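Local coordinates for protein aminoglycoside N(3)-acetyltransferase (Enterobacter cloacae, PDB 6NP4) that probably confers resistance to 2-deoxystreptamine antibiotics such as gentamicin, kanamycin and tobramycin by transferring acetyl from acetyl-CoA to their 3-amino group, at residues 63-68 with 187-192; 117-122 with 139-144; 167-172 with 253-258; 180-185 with 203-208. All coordinates share one frame; numbering follows the deposited sequence.

Contact 1 (63-68 with 187-192). With TOY (tobramycin), chain B.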
# COMPACT_ATOMS: atom_id res chain seq x y z
N ARG A 63 -2.02 -8.47 10.07
CA ARG A 63 -1.02 -9.04 10.96
C ARG A 63 -0.91 -10.54 10.79
O ARG A 63 0.18 -11.10 10.87
CB ARG A 63 -1.38 -8.72 12.42
CG ARG A 63 -0.35 -9.14 13.43
CD ARG A 63 -0.88 -8.99 14.85
NE ARG A 63 -1.86 -10.02 15.15
CZ ARG A 63 -2.49 -10.19 16.31
NH1 ARG A 63 -2.29 -9.34 17.31
NH2 ARG A 63 -3.35 -11.19 16.46
N ASP A 64 -2.05 -11.21 10.63
CA ASP A 64 -2.12 -12.67 10.67
C ASP A 64 -2.45 -13.26 9.31
O ASP A 64 -3.03 -14.34 9.22
CB ASP A 64 -3.13 -13.12 11.73
CG ASP A 64 -2.76 -12.63 13.11
OD1 ASP A 64 -1.56 -12.53 13.41
OD2 ASP A 64 -3.68 -12.36 13.90
N SER A 65 -2.02 -12.63 8.24
CA SER A 65 -2.24 -13.24 6.94
C SER A 65 -1.49 -14.56 6.81
O SER A 65 -0.28 -14.60 7.05
CB SER A 65 -1.72 -12.32 5.86
OG SER A 65 -1.89 -13.00 4.63
N PRO A 66 -2.16 -15.65 6.42
CA PRO A 66 -1.49 -16.96 6.31
C PRO A 66 -0.81 -17.14 4.95
O PRO A 66 -0.90 -18.20 4.32
CB PRO A 66 -2.64 -17.94 6.51
CG PRO A 66 -3.81 -17.25 5.92
CD PRO A 66 -3.62 -15.77 6.23
N TYR A 67 -0.10 -16.11 4.50
CA TYR A 67 0.54 -16.12 3.19
C TYR A 67 1.62 -17.19 3.11
O TYR A 67 1.55 -18.10 2.27
CB TYR A 67 1.14 -14.73 2.93
CG TYR A 67 1.70 -14.53 1.55
CD1 TYR A 67 0.89 -14.10 0.50
CD2 TYR A 67 3.04 -14.78 1.28
CE1 TYR A 67 1.40 -13.90 -0.78
CE2 TYR A 67 3.57 -14.58 -0.00
CZ TYR A 67 2.73 -14.15 -1.02
OH TYR A 67 3.19 -13.94 -2.30
N GLU A 68 2.62 -17.11 3.98
CA GLU A 68 3.72 -18.07 3.93
C GLU A 68 3.21 -19.48 4.17
O GLU A 68 3.73 -20.44 3.60
CB GLU A 68 4.79 -17.70 4.96
CG GLU A 68 5.56 -16.40 4.64
CD GLU A 68 4.89 -15.13 5.16
OE1 GLU A 68 3.72 -15.14 5.60
OE2 GLU A 68 5.55 -14.08 5.13
N TYR A 187 -1.87 -18.92 -3.26
CA TYR A 187 -2.01 -18.89 -1.81
C TYR A 187 -3.49 -18.94 -1.48
O TYR A 187 -4.35 -18.83 -2.36
CB TYR A 187 -1.27 -17.69 -1.19
CG TYR A 187 -1.68 -16.34 -1.72
CD1 TYR A 187 -2.81 -15.69 -1.26
CD2 TYR A 187 -0.92 -15.72 -2.68
CE1 TYR A 187 -3.18 -14.44 -1.75
CE2 TYR A 187 -1.27 -14.46 -3.18
CZ TYR A 187 -2.40 -13.83 -2.70
OH TYR A 187 -2.74 -12.58 -3.18
N SER A 188 -3.78 -19.12 -0.19
CA SER A 188 -5.15 -19.27 0.27
C SER A 188 -5.41 -18.33 1.43
O SER A 188 -4.56 -18.19 2.31
CB SER A 188 -5.43 -20.71 0.73
OG SER A 188 -5.23 -21.64 -0.31
N MET A 189 -6.58 -17.71 1.42
CA MET A 189 -6.99 -16.81 2.48
C MET A 189 -8.35 -17.22 3.02
O MET A 189 -9.23 -17.64 2.25
CB MET A 189 -7.10 -15.36 1.99
CG MET A 189 -5.76 -14.76 1.60
SD MET A 189 -4.68 -14.39 2.94
CE MET A 189 -3.13 -15.12 2.46
N PRO A 190 -8.58 -17.06 4.33
CA PRO A 190 -9.88 -17.39 4.92
C PRO A 190 -10.73 -16.14 5.01
O PRO A 190 -10.35 -15.17 5.68
CB PRO A 190 -9.48 -17.93 6.29
CG PRO A 190 -8.24 -17.13 6.67
CD PRO A 190 -7.57 -16.74 5.36
N LEU A 191 -11.85 -16.12 4.27
CA LEU A 191 -12.75 -14.98 4.13
C LEU A 191 -14.02 -15.22 4.93
O LEU A 191 -14.37 -16.36 5.21
CB LEU A 191 -13.13 -14.73 2.65
CG LEU A 191 -12.07 -14.62 1.57
CD1 LEU A 191 -12.71 -14.28 0.24
CD2 LEU A 191 -11.07 -13.58 1.94
N LEU A 192 -14.72 -14.15 5.27
CA LEU A 192 -16.07 -14.27 5.79
C LEU A 192 -17.05 -14.07 4.65
O LEU A 192 -16.95 -13.08 3.91
CB LEU A 192 -16.38 -13.25 6.87
CG LEU A 192 -15.71 -13.44 8.22
CD1 LEU A 192 -15.95 -12.22 9.09
CD2 LEU A 192 -16.22 -14.71 8.89
C11 TOY B . 8.97 -6.49 0.95
O11 TOY B . 7.90 -5.91 0.26
C21 TOY B . 9.79 -5.34 1.58
N21 TOY B . 8.89 -4.51 2.42
C31 TOY B . 10.44 -4.50 0.57
C41 TOY B . 11.25 -5.31 -0.36
O41 TOY B . 11.66 -4.52 -1.48
C51 TOY B . 10.46 -6.48 -0.95
O51 TOY B . 9.84 -7.29 0.11
C61 TOY B . 11.38 -7.36 -1.73
N61 TOY B . 10.63 -8.42 -2.38
C12 TOY B . 3.91 -7.23 -0.40
N12 TOY B . 2.69 -7.82 -0.94
C22 TOY B . 4.58 -6.36 -1.47
C32 TOY B . 5.86 -5.72 -0.90
N32 TOY B . 6.54 -4.95 -1.93
C42 TOY B . 6.88 -6.72 -0.32
C52 TOY B . 6.19 -7.69 0.64
O52 TOY B . 7.05 -8.75 0.96
C62 TOY B . 4.90 -8.30 0.05
O62 TOY B . 4.28 -9.09 1.04
C13 TOY B . 3.92 -10.38 0.69
C23 TOY B . 2.70 -10.74 1.53
O23 TOY B . 1.71 -9.77 1.25
C33 TOY B . 3.03 -10.75 2.99
N33 TOY B . 1.78 -11.10 3.78
C43 TOY B . 4.18 -11.68 3.27
O43 TOY B . 4.55 -11.60 4.65
C53 TOY B . 5.38 -11.31 2.39
O53 TOY B . 4.96 -11.36 0.99
C63 TOY B . 6.57 -12.19 2.61
O63 TOY B . 6.23 -13.54 2.46
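Beside the paired rings of Tyr67 and Tyr187, Glu68 OE2 accepts two hydrogen bonds from tobramycin, from O43 at 2.7 Å and O63 at 2.8 Å. One carboxylate oxygen thus grips two hydroxyls of the same sugar. Tyr67 sends its ring out with CG anti to the backbone N (chi1 -173°), which lays one face beneath that sugar: C23 of tobramycin stands over the ring centre. The same ring meets Tyr187 obliquely, planes 46° apart, with Tyr67 CE1 over the face of Tyr187 and 3.5 Å from its CD2. Farther along strand 184-193, the Met189 chain bends at chi2 and chi3, bringing CE to 3.3 Å from Ser65 OG, a hydroxyl hydrogen-bonded to Asp118. The sulfur lies against Pro66, SD to CD 3.7 Å, and Pro66 CG reaches toward Pro190, 3.8 Å from its CD. No hydrogen bond joins the two segments; they meet mainly through apolar packing. Pro66, the centre of an inverse gamma turn and the N-cap of helix 67-70, starts the helix whose first residues form this wall of the aminoglycoside-binding site, backed by the hairpin strand.

Contact 2 (117-122 with 139-144). With TOY (tobramycin), chain B.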
# COMPACT_ATOMS: atom_id res chain seq x y z
N PRO A 117 -7.68 -10.19 2.16
CA PRO A 117 -7.01 -10.24 3.47
C PRO A 117 -5.52 -9.95 3.42
O PRO A 117 -4.98 -9.35 4.36
CB PRO A 117 -7.30 -11.68 3.95
CG PRO A 117 -8.55 -12.03 3.23
CD PRO A 117 -8.40 -11.44 1.87
N ASP A 118 -4.83 -10.35 2.36
CA ASP A 118 -3.39 -10.15 2.30
C ASP A 118 -3.04 -8.76 1.77
O ASP A 118 -2.07 -8.15 2.22
CB ASP A 118 -2.74 -11.24 1.45
CG ASP A 118 -1.23 -11.23 1.58
OD1 ASP A 118 -0.71 -11.58 2.66
OD2 ASP A 118 -0.56 -10.85 0.60
N ALA A 119 -3.81 -8.28 0.80
CA ALA A 119 -3.56 -6.99 0.16
C ALA A 119 -4.41 -5.86 0.76
O ALA A 119 -4.53 -4.80 0.15
CB ALA A 119 -3.82 -7.11 -1.34
N SER A 120 -4.97 -6.06 1.94
CA SER A 120 -6.01 -5.16 2.43
C SER A 120 -5.58 -3.70 2.42
O SER A 120 -4.48 -3.35 2.85
CB SER A 120 -6.42 -5.58 3.85
OG SER A 120 -7.58 -4.88 4.29
N MET A 121 -6.50 -2.85 1.98
CA MET A 121 -6.32 -1.40 1.89
C MET A 121 -7.36 -0.69 2.75
O MET A 121 -8.54 -1.04 2.72
CB MET A 121 -6.54 -0.96 0.45
CG MET A 121 -5.64 -1.64 -0.57
SD MET A 121 -4.00 -0.91 -0.62
CE MET A 121 -3.10 -2.14 -1.55
N ALA A 122 -6.92 0.35 3.45
CA ALA A 122 -7.78 1.16 4.31
C ALA A 122 -7.93 2.54 3.69
O ALA A 122 -6.96 3.08 3.17
CB ALA A 122 -7.17 1.29 5.68
N ALA A 139 -6.81 -10.15 -7.62
CA ALA A 139 -6.68 -8.75 -8.05
C ALA A 139 -6.07 -7.92 -6.91
O ALA A 139 -6.64 -6.92 -6.43
CB ALA A 139 -8.02 -8.18 -8.49
N ALA A 140 -4.89 -8.31 -6.47
CA ALA A 140 -4.28 -7.69 -5.29
C ALA A 140 -3.92 -6.23 -5.53
O ALA A 140 -4.36 -5.36 -4.78
CB ALA A 140 -3.07 -8.49 -4.81
N TYR A 141 -3.09 -5.96 -6.56
CA TYR A 141 -2.54 -4.63 -6.81
C TYR A 141 -2.77 -4.14 -8.23
O TYR A 141 -2.33 -3.04 -8.57
CB TYR A 141 -1.04 -4.56 -6.49
CG TYR A 141 -0.73 -5.13 -5.14
CD1 TYR A 141 -1.12 -4.50 -3.97
CD2 TYR A 141 -0.16 -6.38 -5.04
CE1 TYR A 141 -0.90 -5.07 -2.75
CE2 TYR A 141 0.06 -6.96 -3.79
CZ TYR A 141 -0.32 -6.30 -2.65
OH TYR A 141 -0.15 -6.88 -1.41
N GLY A 142 -3.38 -4.95 -9.07
CA GLY A 142 -3.51 -4.66 -10.47
C GLY A 142 -4.86 -4.09 -10.84
O GLY A 142 -5.57 -3.49 -10.02
N PRO A 143 -5.25 -4.25 -12.10
CA PRO A 143 -6.58 -3.86 -12.54
C PRO A 143 -7.66 -4.35 -11.57
O PRO A 143 -7.61 -5.47 -11.05
CB PRO A 143 -6.69 -4.51 -13.92
CG PRO A 143 -5.25 -4.48 -14.43
CD PRO A 143 -4.43 -4.78 -13.21
N ARG A 144 -8.63 -3.48 -11.33
CA ARG A 144 -9.82 -3.75 -10.52
C ARG A 144 -9.55 -3.64 -9.03
O ARG A 144 -10.49 -3.79 -8.24
CB ARG A 144 -10.53 -5.06 -10.85
CG ARG A 144 -10.89 -5.18 -12.34
CD ARG A 144 -11.71 -6.42 -12.70
NE ARG A 144 -13.01 -6.46 -12.02
CZ ARG A 144 -14.14 -5.92 -12.48
NH1 ARG A 144 -14.16 -5.28 -13.65
NH2 ARG A 144 -15.26 -6.04 -11.77
C11 TOY B . 8.97 -6.49 0.95
O11 TOY B . 7.90 -5.91 0.26
C21 TOY B . 9.79 -5.34 1.58
N21 TOY B . 8.89 -4.51 2.42
C31 TOY B . 10.44 -4.50 0.57
C41 TOY B . 11.25 -5.31 -0.36
O41 TOY B . 11.66 -4.52 -1.48
C51 TOY B . 10.46 -6.48 -0.95
O51 TOY B . 9.84 -7.29 0.11
C61 TOY B . 11.38 -7.36 -1.73
N61 TOY B . 10.63 -8.42 -2.38
C12 TOY B . 3.91 -7.23 -0.40
N12 TOY B . 2.69 -7.82 -0.94
C22 TOY B . 4.58 -6.36 -1.47
C32 TOY B . 5.86 -5.72 -0.90
N32 TOY B . 6.54 -4.95 -1.93
C42 TOY B . 6.88 -6.72 -0.32
C52 TOY B . 6.19 -7.69 0.64
O52 TOY B . 7.05 -8.75 0.96
C62 TOY B . 4.90 -8.30 0.05
O62 TOY B . 4.28 -9.09 1.04
C13 TOY B . 3.92 -10.38 0.69
C23 TOY B . 2.70 -10.74 1.53
O23 TOY B . 1.71 -9.77 1.25
C33 TOY B . 3.03 -10.75 2.99
N33 TOY B . 1.78 -11.10 3.78
C43 TOY B . 4.18 -11.68 3.27
O43 TOY B . 4.55 -11.60 4.65
C53 TOY B . 5.38 -11.31 2.39
O53 TOY B . 4.96 -11.36 0.99
C63 TOY B . 6.57 -12.19 2.61
O63 TOY B . 6.23 -13.54 2.46
O HOH W 1 -1.08 -9.48 -1.69
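Ala119 CB fills the tight part of this contact, lying 3.8 Å from Ala140 CB and 3.7 Å from Tyr141 OH, so that two small methyl groups and the end of a phenol share one close patch. Ala140 CB also packs over a face of the Tyr141 ring, toward its rim. Met121 is modelled in two conformers, so its contact is less certain; in one of them CE lies at the ring edge, 3.9 Å from Tyr141 CE1. Away from this apolar patch the fit is looser: Asp118 OD2 and Tyr141 OH stand 4.5 Å apart, and a water bridges them. It donates to OD2 at 2.7 Å and is hydrogen-bonded to Tyr141 OH at 2.8 Å. Tobramycin closes the same side. Its N33 and O23 donate to Asp118 OD1 and OD2 respectively, one bond to each carboxylate oxygen, while N12 donates to Tyr141 OH at 3.0 Å. Asp118 CG is anti to the backbone N (chi1 -169°), turning both oxygens to the drug, and a hydrogen bond between Ser65 OG and OD1 helps fix the carboxylate. The Tyr141 ring further meets Phe59 edge-to-face and the ring of His171, a residue of the acetyl-CoA site. Together the loops form part of the antibiotic-binding pocket, next to where the acetyl donor binds.

Contact 3 (167-172 with 253-258). With TOY (tobramycin), chain B.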
# COMPACT_ATOMS: atom_id res chain seq x y z
N VAL A 167 7.00 1.56 -2.49
CA VAL A 167 5.98 2.14 -3.36
C VAL A 167 5.03 1.07 -3.90
O VAL A 167 5.19 0.56 -5.01
CB VAL A 167 6.65 2.94 -4.48
CG1 VAL A 167 5.60 3.64 -5.32
CG2 VAL A 167 7.66 3.95 -3.92
N THR A 168 4.02 0.74 -3.08
CA THR A 168 3.09 -0.35 -3.40
C THR A 168 2.42 -0.17 -4.75
O THR A 168 2.17 -1.14 -5.45
CB THR A 168 2.01 -0.43 -2.31
OG1 THR A 168 2.61 -0.42 -1.03
CG2 THR A 168 1.15 -1.65 -2.45
N ALA A 169 2.12 1.08 -5.12
CA ALA A 169 1.42 1.29 -6.37
C ALA A 169 2.18 0.73 -7.56
O ALA A 169 1.57 0.42 -8.59
CB ALA A 169 1.15 2.78 -6.60
N LEU A 170 3.52 0.62 -7.48
CA LEU A 170 4.28 0.08 -8.61
C LEU A 170 4.00 -1.40 -8.85
O LEU A 170 4.30 -1.89 -9.95
CB LEU A 170 5.78 0.35 -8.45
CG LEU A 170 6.20 1.73 -8.94
CD1 LEU A 170 7.59 2.07 -8.45
CD2 LEU A 170 6.09 1.81 -10.47
N HIS A 171 3.38 -2.10 -7.92
CA HIS A 171 2.92 -3.46 -8.23
C HIS A 171 1.84 -3.46 -9.31
O HIS A 171 1.67 -4.47 -10.00
CB HIS A 171 2.44 -4.20 -6.98
CG HIS A 171 3.54 -4.45 -6.00
ND1 HIS A 171 4.69 -5.14 -6.32
CD2 HIS A 171 3.66 -4.13 -4.69
CE1 HIS A 171 5.47 -5.21 -5.26
NE2 HIS A 171 4.87 -4.61 -4.25
N TYR A 172 1.14 -2.34 -9.52
CA TYR A 172 0.23 -2.24 -10.66
C TYR A 172 1.02 -2.32 -11.97
O TYR A 172 0.59 -2.97 -12.93
CB TYR A 172 -0.59 -0.94 -10.58
CG TYR A 172 -1.58 -0.79 -11.70
CD1 TYR A 172 -1.18 -0.33 -12.95
CD2 TYR A 172 -2.92 -1.11 -11.54
CE1 TYR A 172 -2.07 -0.22 -13.98
CE2 TYR A 172 -3.82 -1.01 -12.56
CZ TYR A 172 -3.38 -0.58 -13.80
OH TYR A 172 -4.25 -0.49 -14.84
N ASP A 253 2.06 9.04 -12.84
CA ASP A 253 3.31 9.24 -13.55
C ASP A 253 4.33 8.17 -13.22
O ASP A 253 5.00 7.63 -14.12
CB ASP A 253 3.87 10.63 -13.24
CG ASP A 253 4.96 11.03 -14.21
OD1 ASP A 253 4.70 11.06 -15.43
OD2 ASP A 253 6.09 11.29 -13.75
N ILE A 254 4.52 7.84 -11.93
CA ILE A 254 5.51 6.82 -11.59
C ILE A 254 5.10 5.45 -12.13
O ILE A 254 5.94 4.66 -12.57
CB ILE A 254 5.88 6.80 -10.09
CG1 ILE A 254 7.17 6.03 -9.86
CG2 ILE A 254 4.75 6.26 -9.23
CD1 ILE A 254 7.74 6.12 -8.45
N VAL A 255 3.80 5.15 -12.11
CA VAL A 255 3.35 3.86 -12.63
C VAL A 255 3.54 3.78 -14.13
O VAL A 255 3.99 2.76 -14.65
CB VAL A 255 1.90 3.57 -12.16
CG1 VAL A 255 1.32 2.39 -12.92
CG2 VAL A 255 1.90 3.33 -10.65
N SER A 256 3.20 4.85 -14.86
CA SER A 256 3.44 4.88 -16.30
C SER A 256 4.93 4.70 -16.61
O SER A 256 5.31 3.95 -17.53
CB SER A 256 2.93 6.19 -16.90
OG SER A 256 3.33 6.34 -18.25
N PHE A 257 5.78 5.36 -15.82
CA PHE A 257 7.23 5.21 -15.97
C PHE A 257 7.63 3.76 -15.72
O PHE A 257 8.47 3.21 -16.44
CB PHE A 257 7.92 6.15 -14.99
CG PHE A 257 9.42 6.03 -14.96
CD1 PHE A 257 10.04 5.11 -14.13
CD2 PHE A 257 10.22 6.86 -15.72
CE1 PHE A 257 11.41 5.00 -14.07
CE2 PHE A 257 11.59 6.76 -15.66
CZ PHE A 257 12.18 5.83 -14.84
N GLY A 258 7.04 3.13 -14.71
CA GLY A 258 7.39 1.76 -14.39
C GLY A 258 6.99 0.75 -15.45
O GLY A 258 7.72 -0.21 -15.72
C11 TOY B . 8.97 -6.49 0.95
O11 TOY B . 7.90 -5.91 0.26
C21 TOY B . 9.79 -5.34 1.58
N21 TOY B . 8.89 -4.51 2.42
C31 TOY B . 10.44 -4.50 0.57
C41 TOY B . 11.25 -5.31 -0.36
O41 TOY B . 11.66 -4.52 -1.48
C51 TOY B . 10.46 -6.48 -0.95
O51 TOY B . 9.84 -7.29 0.11
C61 TOY B . 11.38 -7.36 -1.73
N61 TOY B . 10.63 -8.42 -2.38
C12 TOY B . 3.91 -7.23 -0.40
N12 TOY B . 2.69 -7.82 -0.94
C22 TOY B . 4.58 -6.36 -1.47
C32 TOY B . 5.86 -5.72 -0.90
N32 TOY B . 6.54 -4.95 -1.93
C42 TOY B . 6.88 -6.72 -0.32
C52 TOY B . 6.19 -7.69 0.64
O52 TOY B . 7.05 -8.75 0.96
C62 TOY B . 4.90 -8.30 0.05
O62 TOY B . 4.28 -9.09 1.04
C13 TOY B . 3.92 -10.38 0.69
C23 TOY B . 2.70 -10.74 1.53
O23 TOY B . 1.71 -9.77 1.25
C33 TOY B . 3.03 -10.75 2.99
N33 TOY B . 1.78 -11.10 3.78
C43 TOY B . 4.18 -11.68 3.27
O43 TOY B . 4.55 -11.60 4.65
C53 TOY B . 5.38 -11.31 2.39
O53 TOY B . 4.96 -11.36 0.99
C63 TOY B . 6.57 -12.19 2.61
O63 TOY B . 6.23 -13.54 2.46
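Leu170 reaches across to helix 251-265 mainly with its two methyl groups. CB leaves the backbone alongside the other segment, and CB and CG act as a spacer; CD1 extends the chain, anti to CA (chi2 166°), toward Ile254, while CD2 branches off toward the helix backbone. CD1 meets Ile254 CD1 at 4.1 Å, the two side chains crossing at about a right angle. CD2 sinks against the helix backbone, 3.5 Å from Ile254 O and 4.1 Å from Gly258 CA, where the absence of a side chain admits it. Val255 straddles the neighbouring residues: CG2 lies 3.6 Å from Ala169 O, and CG1 lies 3.7 Å from Tyr172 CD1. His171 points its CB away from this interface; NE2 accepts a hydrogen bond from tobramycin N32 at 2.9 Å, near the imidazole plane, and ND1 is hydrogen-bonded to Glu174. The start of helix 170-176 therefore separates its chemistry: polar binding on the His171 side, and toward helix 251-265 a junction without hydrogen bonds, held by apolar shape fit.

Contact 4 (180-185 with 203-208). With TOY (tobramycin), chain B.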
# COMPACT_ATOMS: atom_id res chain seq x y z
N GLU A 180 7.73 -11.04 -20.82
CA GLU A 180 7.79 -12.48 -20.71
C GLU A 180 8.31 -12.90 -19.34
O GLU A 180 9.08 -12.19 -18.68
CB GLU A 180 8.67 -13.06 -21.83
CG GLU A 180 10.13 -12.67 -21.78
CD GLU A 180 10.96 -13.31 -22.91
OE1 GLU A 180 10.42 -14.18 -23.65
OE2 GLU A 180 12.15 -12.96 -23.07
N GLY A 181 7.91 -14.10 -18.93
CA GLY A 181 8.47 -14.71 -17.73
C GLY A 181 7.88 -14.24 -16.42
O GLY A 181 8.51 -14.43 -15.39
N LYS A 182 6.71 -13.61 -16.42
CA LYS A 182 6.19 -13.06 -15.17
C LYS A 182 5.86 -14.16 -14.17
O LYS A 182 5.25 -15.18 -14.51
CB LYS A 182 4.95 -12.24 -15.46
CG LYS A 182 5.29 -10.98 -16.27
CD LYS A 182 4.04 -10.34 -16.89
CE LYS A 182 3.21 -9.63 -15.89
NZ LYS A 182 2.16 -8.80 -16.49
N ARG A 183 6.30 -13.97 -12.94
CA ARG A 183 6.08 -14.91 -11.86
C ARG A 183 4.69 -14.74 -11.25
O ARG A 183 4.21 -13.61 -11.05
CB ARG A 183 7.10 -14.67 -10.76
CG ARG A 183 8.53 -15.01 -11.17
CD ARG A 183 9.54 -14.50 -10.18
NE ARG A 183 9.36 -15.00 -8.82
CZ ARG A 183 10.06 -16.00 -8.29
NH1 ARG A 183 10.95 -16.65 -9.01
NH2 ARG A 183 9.85 -16.36 -7.03
N ARG A 184 4.08 -15.87 -10.93
CA ARG A 184 2.82 -15.92 -10.22
C ARG A 184 3.00 -16.76 -8.97
O ARG A 184 3.93 -17.57 -8.85
CB ARG A 184 1.69 -16.44 -11.11
CG ARG A 184 1.41 -15.52 -12.29
CD ARG A 184 0.31 -15.98 -13.20
NE ARG A 184 -0.97 -16.04 -12.52
CZ ARG A 184 -1.76 -14.99 -12.29
NH1 ARG A 184 -1.39 -13.77 -12.66
NH2 ARG A 184 -2.91 -15.17 -11.68
N VAL A 185 2.10 -16.54 -8.01
CA VAL A 185 2.06 -17.28 -6.76
C VAL A 185 0.64 -17.78 -6.56
O VAL A 185 -0.32 -17.18 -7.03
CB VAL A 185 2.49 -16.42 -5.54
CG1 VAL A 185 3.98 -16.11 -5.57
CG2 VAL A 185 1.63 -15.15 -5.43
N SER A 203 -4.46 -17.58 -7.53
CA SER A 203 -3.16 -17.17 -8.00
C SER A 203 -3.18 -15.67 -8.28
O SER A 203 -4.22 -15.07 -8.52
CB SER A 203 -2.72 -17.94 -9.25
OG SER A 203 -3.54 -17.63 -10.34
N ASP A 204 -1.99 -15.08 -8.27
CA ASP A 204 -1.83 -13.67 -8.60
C ASP A 204 -0.37 -13.45 -8.96
O ASP A 204 0.47 -14.34 -8.82
CB ASP A 204 -2.29 -12.75 -7.45
CG ASP A 204 -2.88 -11.42 -7.93
OD1 ASP A 204 -2.54 -10.97 -9.05
OD2 ASP A 204 -3.65 -10.83 -7.14
N TRP A 205 -0.07 -12.25 -9.43
CA TRP A 205 1.32 -11.90 -9.69
C TRP A 205 2.13 -11.97 -8.40
O TRP A 205 1.66 -11.59 -7.33
CB TRP A 205 1.44 -10.51 -10.33
CG TRP A 205 0.59 -10.40 -11.53
CD1 TRP A 205 -0.53 -9.61 -11.68
CD2 TRP A 205 0.74 -11.10 -12.77
NE1 TRP A 205 -1.07 -9.78 -12.92
CE2 TRP A 205 -0.33 -10.71 -13.61
CE3 TRP A 205 1.64 -12.06 -13.24
CZ2 TRP A 205 -0.49 -11.21 -14.91
CZ3 TRP A 205 1.45 -12.60 -14.52
CH2 TRP A 205 0.41 -12.17 -15.33
N ASP A 206 3.37 -12.41 -8.51
CA ASP A 206 4.25 -12.45 -7.36
C ASP A 206 4.59 -11.03 -6.95
O ASP A 206 5.24 -10.31 -7.71
CB ASP A 206 5.51 -13.22 -7.74
CG ASP A 206 6.39 -13.58 -6.54
OD1 ASP A 206 6.21 -12.99 -5.46
OD2 ASP A 206 7.25 -14.49 -6.73
N SER A 207 4.16 -10.60 -5.77
CA SER A 207 4.47 -9.27 -5.27
C SER A 207 5.83 -9.20 -4.59
O SER A 207 6.19 -8.13 -4.09
CB SER A 207 3.37 -8.74 -4.35
OG SER A 207 3.35 -9.45 -3.13
N ASN A 208 6.59 -10.29 -4.61
CA ASN A 208 7.96 -10.30 -4.13
C ASN A 208 8.96 -10.40 -5.27
O ASN A 208 10.06 -10.94 -5.10
CB ASN A 208 8.16 -11.41 -3.10
CG ASN A 208 7.47 -11.09 -1.82
OD1 ASN A 208 6.63 -11.85 -1.31
ND2 ASN A 208 7.82 -9.97 -1.26
C11 TOY B . 8.97 -6.49 0.95
O11 TOY B . 7.90 -5.91 0.26
C21 TOY B . 9.79 -5.34 1.58
N21 TOY B . 8.89 -4.51 2.42
C31 TOY B . 10.44 -4.50 0.57
C41 TOY B . 11.25 -5.31 -0.36
O41 TOY B . 11.66 -4.52 -1.48
C51 TOY B . 10.46 -6.48 -0.95
O51 TOY B . 9.84 -7.29 0.11
C61 TOY B . 11.38 -7.36 -1.73
N61 TOY B . 10.63 -8.42 -2.38
C12 TOY B . 3.91 -7.23 -0.40
N12 TOY B . 2.69 -7.82 -0.94
C22 TOY B . 4.58 -6.36 -1.47
C32 TOY B . 5.86 -5.72 -0.90
N32 TOY B . 6.54 -4.95 -1.93
C42 TOY B . 6.88 -6.72 -0.32
C52 TOY B . 6.19 -7.69 0.64
O52 TOY B . 7.05 -8.75 0.96
C62 TOY B . 4.90 -8.30 0.05
O62 TOY B . 4.28 -9.09 1.04
C13 TOY B . 3.92 -10.38 0.69
C23 TOY B . 2.70 -10.74 1.53
O23 TOY B . 1.71 -9.77 1.25
C33 TOY B . 3.03 -10.75 2.99
N33 TOY B . 1.78 -11.10 3.78
C43 TOY B . 4.18 -11.68 3.27
O43 TOY B . 4.55 -11.60 4.65
C53 TOY B . 5.38 -11.31 2.39
O53 TOY B . 4.96 -11.36 0.99
C63 TOY B . 6.57 -12.19 2.61
O63 TOY B . 6.23 -13.54 2.46
O HOH W 2 9.06 -14.82 -4.63
O HOH W 3 -3.50 -12.21 -11.52
O HOH W 4 6.55 -17.08 -7.75
O HOH W 5 -1.40 -18.89 -12.40
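Arg183 grips Asp206 OD2 side-on in a salt bridge, with NE at 3.0 Å and NH2 at 3.2 Å from that oxygen; Arg183 NH1 pairs with Asp212. This lies at the open end of the antiparallel beta hairpin 184-193/196-205. Val185 and Asp204 are a hydrogen-bonded pair, Arg184 and Trp205 a non-hydrogen-bonded one, and just beyond the ladder Asp206 N donates to Arg183 O at 2.9 Å. Asp206 OD1 also closes an Asx turn onto Asn208 N, just where Ser207 OG accepts a hydrogen bond from tobramycin N12. Outward, Arg184 NH2 donates to Ser203 OG, with a 163° angle at the hydrogen, and waters link its other nitrogens to Ser203 and Asp204. The Trp205 ring is sandwiched between cations: the Lys182 chain, bent at chi3, lays CE and NZ over one face, while NZ also bonds to Ala175 O and Ala177 O. On the opposite face the Arg184 guanidinium stands nearly perpendicular to the ring, its NH1 above the centre, 3.4 Å from Trp205 CE2.

How the contacts relate
From the N terminus, contact 1 opens first, at 63-68, and does not close until strand 184-193. Within that span contact 2 both opens and closes, joining the approach to strand 121-124 to loop 139-144. Contact 3 opens at 167-172 and contact 4 at 180-185, before contact 1 closes at 187-192; both therefore cross it. Contact 4 closes at 203-208, inside the longer span that contact 3 completes at helix 251-265. Contacts 1 and 4 share the hairpin 184-193/196-205, contact 2 reaches the seven-stranded mixed sheet, and contact 3 joins two helices. All four converge on tobramycin, each through at least one hydrogen-bonding residue.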